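Local coordinates for protein putative NAD(P)H-flavin oxidoreductase (Neisseria meningitidis serogroup A / serotype 4A, PDB 6WT2) that probably uses NAD(P)H and a bound FMN cofactor to reduce nitro compounds, as a chloramphenicol reductase of the NfsB-like nitroreductase family, at residues Ala95-Arg109 against Met117-Ala129. Numbering follows the deposited sequence.
Sequences ARFDSPFMLESLKRR and MAKSLARYQAFQA. With NIO (nicotinic acid), chain E; FMN (flavin mononucleotide), chain K.
R109 and Y124 approach from opposite directions, their flat groups 15° from coplanar. R109 NH1 donates to Y124 OH at 3.2 Å, and the hydroxyl lies near the guanidinium edge. The bend of the arginine at chi3 turns its end toward the ligands. NH1 and NH2 both donate to one carboxylate oxygen of nicotinic acid, O2, while O4' of FMN lies over a guanidinium face. The ring of F127 sets one face over C4 of the nicotinic acid. A water bridges Y124 OH and S105 OG, linking the tyrosine to helix 100-108 as well as to R109 beyond its end.

Behind this polar edge, L106 is a knob in a hole formed by M117, S120, L121 and Y124. L106 CD2 meets L121 CD2 at 3.8 Å, and its CD1 faces the Y124 hydroxyl end. The methyl CE of M102, a selenomethionine, approaches Y124 CE2 obliquely. The selenium of M117 touches the side chains of L103 and K107.

The loop before helix 100-108 is held by two glutamines. The F97 ring stacks on the Q125 side chain, with Q125 CB 3.6 Å from the F97 ring centroid and the amide 22° from parallel. D98 CB lies on the opposite face. The extended chain of Q128 carries its amide to the loop backbone. Q128 NE2 donates to A95 O at 3.1 Å, nearly straight at 168°. Q128 OE1 accepts a weak bond from F97 N and lies at the ring edge.

The contact thus joins loop and helix 100-108 to helix 114-131 through apolar packing and the hydrogen bonds of the Q128 amide. Its polar end reaches the pocket of FMN and nicotinic acid. R23 and R214 of the second subunit also bond the FMN. Y124 and the water probably help position R109 for the nicotinic acid carboxylate.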
loop_
_atom_site.group_PDB
_atom_site.type_symbol
_atom_site.label_atom_id
_atom_site.label_comp_id
_atom_site.label_asym_id
_atom_site.label_seq_id
_atom_site.Cartn_x
_atom_site.Cartn_y
_atom_site.Cartn_z
ATOM N N ALA A 95 -12.760 -11.850 -5.743
ATOM C CA ALA A 95 -12.178 -11.449 -7.023
ATOM C C ALA A 95 -11.405 -12.616 -7.650
ATOM O O ALA A 95 -10.208 -12.538 -7.934
ATOM C CB ALA A 95 -11.290 -10.226 -6.831
ATOM N N ARG A 96 -12.131 -13.716 -7.863
ATOM C CA ARG A 96 -11.586 -14.892 -8.527
ATOM C C ARG A 96 -11.279 -14.602 -9.995
ATOM O O ARG A 96 -11.877 -13.722 -10.622
ATOM C CB ARG A 96 -12.575 -16.059 -8.450
ATOM C CG ARG A 96 -12.817 -16.604 -7.058
ATOM C CD ARG A 96 -13.941 -17.636 -7.079
ATOM N NE ARG A 96 -13.791 -18.576 -8.187
ATOM C CZ ARG A 96 -13.065 -19.691 -8.141
ATOM N NH1 ARG A 96 -12.401 -20.023 -7.037
ATOM N NH2 ARG A 96 -12.998 -20.476 -9.207
ATOM N N PHE A 97 -10.352 -15.388 -10.555
ATOM C CA PHE A 97 -10.008 -15.250 -11.972
ATOM C C PHE A 97 -11.234 -15.348 -12.887
ATOM O O PHE A 97 -11.245 -14.750 -13.968
ATOM C CB PHE A 97 -8.984 -16.320 -12.377
ATOM C CG PHE A 97 -9.537 -17.712 -12.342
ATOM C CD1 PHE A 97 -10.014 -18.313 -13.500
ATOM C CD2 PHE A 97 -9.634 -18.399 -11.143
ATOM C CE1 PHE A 97 -10.557 -19.579 -13.467
ATOM C CE2 PHE A 97 -10.178 -19.675 -11.101
ATOM C CZ PHE A 97 -10.638 -20.264 -12.268
ATOM N N ASP A 98 -12.262 -16.103 -12.488
ATOM C CA ASP A 98 -13.437 -16.333 -13.328
ATOM C C ASP A 98 -14.624 -15.442 -12.955
ATOM O O ASP A 98 -15.752 -15.711 -13.384
ATOM C CB ASP A 98 -13.847 -17.810 -13.287
ATOM C CG ASP A 98 -14.079 -18.336 -11.861
ATOM O OD1 ASP A 98 -14.189 -17.533 -10.908
ATOM O OD2 ASP A 98 -14.143 -19.577 -11.690
ATOM N N SER A 99 -14.389 -14.341 -12.154
ATOM C CA SER A 99 -15.533 -13.506 -11.793
ATOM C C SER A 99 -15.809 -12.453 -12.867
ATOM O O SER A 99 -14.911 -12.082 -13.631
ATOM C CB SER A 99 -15.279 -12.821 -10.449
ATOM O OG SER A 99 -14.128 -11.999 -10.497
ATOM N N PRO A 100 -17.052 -11.966 -12.972
ATOM C CA PRO A 100 -17.329 -10.881 -13.933
ATOM C C PRO A 100 -16.485 -9.643 -13.692
ATOM O O PRO A 100 -16.134 -8.935 -14.647
ATOM C CB PRO A 100 -18.822 -10.591 -13.718
ATOM C CG PRO A 100 -19.378 -11.855 -13.133
ATOM C CD PRO A 100 -18.273 -12.459 -12.311
ATOM N N PHE A 101 -16.145 -9.365 -12.436
ATOM C CA PHE A 101 -15.363 -8.175 -12.129
ATOM C C PHE A 101 -13.963 -8.271 -12.715
ATOM O O PHE A 101 -13.430 -7.280 -13.235
ATOM C CB PHE A 101 -15.309 -7.962 -10.616
ATOM C CG PHE A 101 -14.451 -6.790 -10.199
ATOM C CD1 PHE A 101 -15.003 -5.517 -10.094
ATOM C CD2 PHE A 101 -13.101 -6.958 -9.930
ATOM C CE1 PHE A 101 -14.226 -4.437 -9.722
ATOM C CE2 PHE A 101 -12.312 -5.876 -9.548
ATOM C CZ PHE A 101 -12.872 -4.616 -9.450
HETATM N N MSE A 102 -13.349 -9.447 -12.632
HETATM C CA MSE A 102 -12.016 -9.648 -13.185
HETATM C C MSE A 102 -12.051 -9.672 -14.710
HETATM O O MSE A 102 -11.124 -9.189 -15.356
HETATM C CB MSE A 102 -11.398 -10.934 -12.639
HETATM C CG MSE A 102 -11.046 -10.848 -11.137
HETATM SE SE MSE A 102 -9.650 -9.533 -10.794
HETATM C CE MSE A 102 -8.455 -10.124 -12.183
ATOM N N LEU A 103 -13.131 -10.218 -15.282
ATOM C CA LEU A 103 -13.289 -10.164 -16.733
ATOM C C LEU A 103 -13.267 -8.722 -17.227
ATOM O O LEU A 103 -12.595 -8.403 -18.212
ATOM C CB LEU A 103 -14.592 -10.854 -17.151
ATOM C CG LEU A 103 -14.774 -10.924 -18.663
ATOM C CD1 LEU A 103 -13.654 -11.754 -19.271
ATOM C CD2 LEU A 103 -16.149 -11.489 -19.029
ATOM N N GLU A 104 -13.961 -7.827 -16.521
ATOM C CA GLU A 104 -14.002 -6.427 -16.926
ATOM C C GLU A 104 -12.620 -5.787 -16.849
ATOM O O GLU A 104 -12.230 -5.027 -17.749
ATOM C CB GLU A 104 -15.018 -5.666 -16.061
ATOM C CG GLU A 104 -15.199 -4.184 -16.404
ATOM C CD GLU A 104 -16.078 -3.929 -17.644
ATOM O OE1 GLU A 104 -16.380 -4.878 -18.413
ATOM O OE2 GLU A 104 -16.469 -2.757 -17.846
ATOM N N SER A 105 -11.851 -6.087 -15.790
ATOM C CA SER A 105 -10.527 -5.495 -15.670
ATOM C C SER A 105 -9.597 -6.007 -16.759
ATOM O O SER A 105 -8.762 -5.251 -17.259
ATOM C CB SER A 105 -9.937 -5.758 -14.278
ATOM O OG SER A 105 -9.591 -7.125 -14.109
ATOM N N LEU A 106 -9.774 -7.263 -17.179
ATOM C CA LEU A 106 -8.964 -7.827 -18.255
ATOM C C LEU A 106 -9.245 -7.149 -19.589
ATOM O O LEU A 106 -8.320 -6.879 -20.361
ATOM C CB LEU A 106 -9.229 -9.323 -18.369
ATOM C CG LEU A 106 -8.519 -9.980 -19.552
ATOM C CD1 LEU A 106 -7.029 -9.746 -19.447
ATOM C CD2 LEU A 106 -8.811 -11.477 -19.607
ATOM N N LYS A 107 -10.517 -6.902 -19.904
ATOM C CA LYS A 107 -10.812 -6.174 -21.126
ATOM C C LYS A 107 -10.255 -4.760 -21.065
ATOM O O LYS A 107 -9.833 -4.218 -22.091
ATOM C CB LYS A 107 -12.322 -6.168 -21.375
ATOM C CG LYS A 107 -12.885 -7.579 -21.494
ATOM C CD LYS A 107 -14.271 -7.600 -22.091
ATOM C CE LYS A 107 -15.338 -7.283 -21.079
ATOM N NZ LYS A 107 -16.696 -7.730 -21.604
ATOM N N ARG A 108 -10.240 -4.152 -19.875
ATOM C CA ARG A 108 -9.705 -2.805 -19.727
ATOM C C ARG A 108 -8.192 -2.766 -19.929
ATOM O O ARG A 108 -7.651 -1.701 -20.252
ATOM C CB ARG A 108 -10.081 -2.245 -18.350
ATOM C CG ARG A 108 -10.008 -0.724 -18.222
ATOM C CD ARG A 108 -10.720 -0.235 -16.949
ATOM N NE ARG A 108 -10.179 -0.890 -15.768
ATOM C CZ ARG A 108 -10.869 -1.711 -14.985
ATOM N NH1 ARG A 108 -12.158 -1.960 -15.236
ATOM N NH2 ARG A 108 -10.266 -2.265 -13.939
ATOM N N ARG A 109 -7.498 -3.900 -19.744
ATOM C CA ARG A 109 -6.095 -4.019 -20.137
ATOM C C ARG A 109 -5.915 -4.134 -21.642
ATOM O O ARG A 109 -4.776 -4.196 -22.112
ATOM C CB ARG A 109 -5.447 -5.236 -19.480
ATOM C CG ARG A 109 -5.533 -5.255 -17.985
ATOM C CD ARG A 109 -4.663 -6.361 -17.412
ATOM N NE ARG A 109 -3.240 -6.048 -17.532
ATOM C CZ ARG A 109 -2.260 -6.786 -17.009
ATOM N NH1 ARG A 109 -2.541 -7.902 -16.347
ATOM N NH2 ARG A 109 -0.999 -6.412 -17.162
HETATM N N MSE A 117 -8.165 -13.711 -24.381
HETATM C CA MSE A 117 -8.756 -13.607 -23.041
HETATM C C MSE A 117 -8.695 -14.923 -22.305
HETATM O O MSE A 117 -8.330 -14.970 -21.122
HETATM C CB MSE A 117 -10.215 -13.156 -23.110
HETATM C CG MSE A 117 -10.384 -11.682 -23.407
HETATM SE SE MSE A 117 -12.250 -11.150 -23.232
HETATM C CE MSE A 117 -13.070 -12.469 -24.386
ATOM N N ALA A 118 -9.062 -15.992 -23.010
ATOM C CA ALA A 118 -9.011 -17.320 -22.413
ATOM C C ALA A 118 -7.612 -17.639 -21.892
ATOM O O ALA A 118 -7.459 -18.196 -20.799
ATOM C CB ALA A 118 -9.461 -18.369 -23.434
ATOM N N LYS A 119 -6.578 -17.268 -22.652
ATOM C CA LYS A 119 -5.208 -17.595 -22.260
ATOM C C LYS A 119 -4.750 -16.758 -21.071
ATOM O O LYS A 119 -3.985 -17.238 -20.217
ATOM C CB LYS A 119 -4.275 -17.395 -23.455
ATOM C CG LYS A 119 -2.899 -18.029 -23.296
ATOM C CD LYS A 119 -2.198 -18.154 -24.650
ATOM C CE LYS A 119 -1.774 -16.796 -25.204
ATOM N NZ LYS A 119 -0.631 -16.197 -24.453
ATOM N N SER A 120 -5.176 -15.497 -21.014
ATOM C CA SER A 120 -4.881 -14.655 -19.856
ATOM C C SER A 120 -5.538 -15.202 -18.596
ATOM O O SER A 120 -4.910 -15.265 -17.532
ATOM C CB SER A 120 -5.359 -13.223 -20.109
ATOM O OG SER A 120 -4.561 -12.582 -21.087
ATOM N N LEU A 121 -6.814 -15.576 -18.694
ATOM C CA LEU A 121 -7.528 -16.089 -17.530
ATOM C C LEU A 121 -6.910 -17.387 -17.025
ATOM O O LEU A 121 -6.896 -17.638 -15.813
ATOM C CB LEU A 121 -9.016 -16.283 -17.865
ATOM C CG LEU A 121 -9.818 -15.012 -18.162
ATOM C CD1 LEU A 121 -11.264 -15.335 -18.563
ATOM C CD2 LEU A 121 -9.780 -14.050 -16.971
ATOM N N ALA A 122 -6.391 -18.216 -17.930
ATOM C CA ALA A 122 -5.656 -19.404 -17.509
ATOM C C ALA A 122 -4.429 -19.031 -16.683
ATOM O O ALA A 122 -4.140 -19.676 -15.668
ATOM C CB ALA A 122 -5.245 -20.237 -18.728
ATOM N N ARG A 123 -3.698 -17.991 -17.100
ATOM C CA ARG A 123 -2.544 -17.541 -16.320
ATOM C C ARG A 123 -2.974 -16.958 -14.976
ATOM O O ARG A 123 -2.331 -17.220 -13.948
ATOM C CB ARG A 123 -1.730 -16.518 -17.111
ATOM C CG ARG A 123 -0.995 -17.098 -18.310
ATOM C CD ARG A 123 0.025 -16.120 -18.874
ATOM N NE ARG A 123 -0.607 -15.014 -19.587
ATOM C CZ ARG A 123 -0.966 -15.068 -20.869
ATOM N NH1 ARG A 123 -0.754 -16.175 -21.566
ATOM N NH2 ARG A 123 -1.544 -14.025 -21.454
ATOM N N TYR A 124 -4.053 -16.164 -14.960
ATOM C CA TYR A 124 -4.558 -15.641 -13.692
ATOM C C TYR A 124 -4.922 -16.773 -12.743
ATOM O O TYR A 124 -4.675 -16.681 -11.536
ATOM C CB TYR A 124 -5.793 -14.764 -13.911
ATOM C CG TYR A 124 -5.594 -13.420 -14.586
ATOM C CD1 TYR A 124 -4.347 -12.996 -15.026
ATOM C CD2 TYR A 124 -6.678 -12.562 -14.758
ATOM C CE1 TYR A 124 -4.191 -11.750 -15.642
ATOM C CE2 TYR A 124 -6.535 -11.332 -15.357
ATOM C CZ TYR A 124 -5.295 -10.929 -15.807
ATOM O OH TYR A 124 -5.183 -9.687 -16.401
ATOM N N GLN A 125 -5.548 -17.834 -13.269
ATOM C CA GLN A 125 -5.939 -18.959 -12.426
ATOM C C GLN A 125 -4.726 -19.604 -11.774
ATOM O O GLN A 125 -4.740 -19.905 -10.578
ATOM C CB GLN A 125 -6.709 -19.999 -13.238
ATOM C CG GLN A 125 -6.856 -21.314 -12.494
ATOM C CD GLN A 125 -7.939 -22.197 -13.052
ATOM O OE1 GLN A 125 -8.419 -21.984 -14.163
ATOM N NE2 GLN A 125 -8.340 -23.198 -12.277
ATOM N N ALA A 126 -3.681 -19.861 -12.562
ATOM C CA ALA A 126 -2.472 -20.474 -12.033
ATOM C C ALA A 126 -1.811 -19.570 -11.007
ATOM O O ALA A 126 -1.356 -20.038 -9.955
ATOM C CB ALA A 126 -1.506 -20.788 -13.175
ATOM N N PHE A 127 -1.768 -18.267 -11.293
ATOM C CA PHE A 127 -1.237 -17.302 -10.334
ATOM C C PHE A 127 -1.983 -17.395 -9.009
ATOM O O PHE A 127 -1.375 -17.536 -7.942
ATOM C CB PHE A 127 -1.344 -15.885 -10.914
ATOM C CG PHE A 127 -1.131 -14.799 -9.894
ATOM C CD1 PHE A 127 0.108 -14.618 -9.312
ATOM C CD2 PHE A 127 -2.165 -13.964 -9.519
ATOM C CE1 PHE A 127 0.317 -13.618 -8.352
ATOM C CE2 PHE A 127 -1.970 -12.966 -8.561
ATOM C CZ PHE A 127 -0.726 -12.794 -7.982
ATOM N N GLN A 128 -3.312 -17.352 -9.068
ATOM C CA GLN A 128 -4.109 -17.333 -7.849
ATOM C C GLN A 128 -4.115 -18.684 -7.149
ATOM O O GLN A 128 -4.162 -18.743 -5.919
ATOM C CB GLN A 128 -5.535 -16.907 -8.173
ATOM C CG GLN A 128 -5.660 -15.451 -8.525
ATOM C CD GLN A 128 -7.104 -15.041 -8.596
ATOM O OE1 GLN A 128 -7.956 -15.842 -8.980
ATOM N NE2 GLN A 128 -7.401 -13.805 -8.209
ATOM N N ALA A 129 -4.104 -19.779 -7.908
ATOM C CA ALA A 129 -4.201 -21.088 -7.268
ATOM C C ALA A 129 -2.852 -21.580 -6.752
ATOM O O ALA A 129 -2.788 -22.186 -5.679
ATOM C CB ALA A 129 -4.796 -22.108 -8.239
HETATM N N NIO E . 1.537 -11.813 -13.208
HETATM C C1 NIO E . 1.178 -10.684 -13.837
HETATM C C2 NIO E . 0.536 -9.663 -13.148
HETATM C C3 NIO E . 0.257 -9.811 -11.794
HETATM C C4 NIO E . 0.626 -10.993 -11.169
HETATM C C5 NIO E . 1.271 -11.983 -11.905
HETATM C C6 NIO E . 0.133 -8.405 -13.869
HETATM O O1 NIO E . -0.280 -7.443 -13.192
HETATM O O2 NIO E . 0.212 -8.360 -15.123
HETATM N N1 FMN K . 3.239 -6.646 -13.630
HETATM C C2 FMN K . 3.969 -7.686 -14.121
HETATM O O2 FMN K . 4.313 -7.640 -15.318
HETATM N N3 FMN K . 4.212 -8.806 -13.417
HETATM C C4 FMN K . 3.827 -8.939 -12.133
HETATM O O4 FMN K . 4.143 -9.931 -11.447
HETATM C C4A FMN K . 3.089 -7.827 -11.514
HETATM N N5 FMN K . 2.540 -7.961 -10.293
HETATM C C5A FMN K . 1.960 -6.895 -9.707
HETATM C C6 FMN K . 1.746 -6.922 -8.331
HETATM C C7 FMN K . 1.115 -5.838 -7.742
HETATM C C7M FMN K . 0.883 -5.849 -6.258
HETATM C C8 FMN K . 0.892 -4.597 -8.524
HETATM C C8M FMN K . 0.326 -3.357 -7.883
HETATM C C9 FMN K . 1.115 -4.572 -9.897
HETATM C C9A FMN K . 1.731 -5.645 -10.485
HETATM N N10 FMN K . 2.050 -5.595 -11.856
HETATM C C10 FMN K . 2.734 -6.692 -12.391
HETATM C "C1'" FMN K . 1.813 -4.385 -12.651
HETATM C "C2'" FMN K . 0.327 -4.256 -13.041
HETATM O "O2'" FMN K . 0.034 -5.148 -14.123
HETATM C "C3'" FMN K . 0.080 -2.825 -13.476
HETATM O "O3'" FMN K . 0.239 -1.983 -12.331
HETATM C "C4'" FMN K . -1.324 -2.613 -14.046
HETATM O "O4'" FMN K . -1.470 -3.490 -15.170
HETATM C "C5'" FMN K . -1.502 -1.164 -14.479
HETATM O "O5'" FMN K . -0.398 -0.781 -15.301
HETATM P P FMN K . 0.445 0.535 -14.918
HETATM O O1P FMN K . -0.575 1.633 -14.842
HETATM O O2P FMN K . 1.475 0.659 -16.003
HETATM O O3P FMN K . 1.046 0.144 -13.578
HETATM O O HOH W 1 -6.977 -7.914 -15.439
#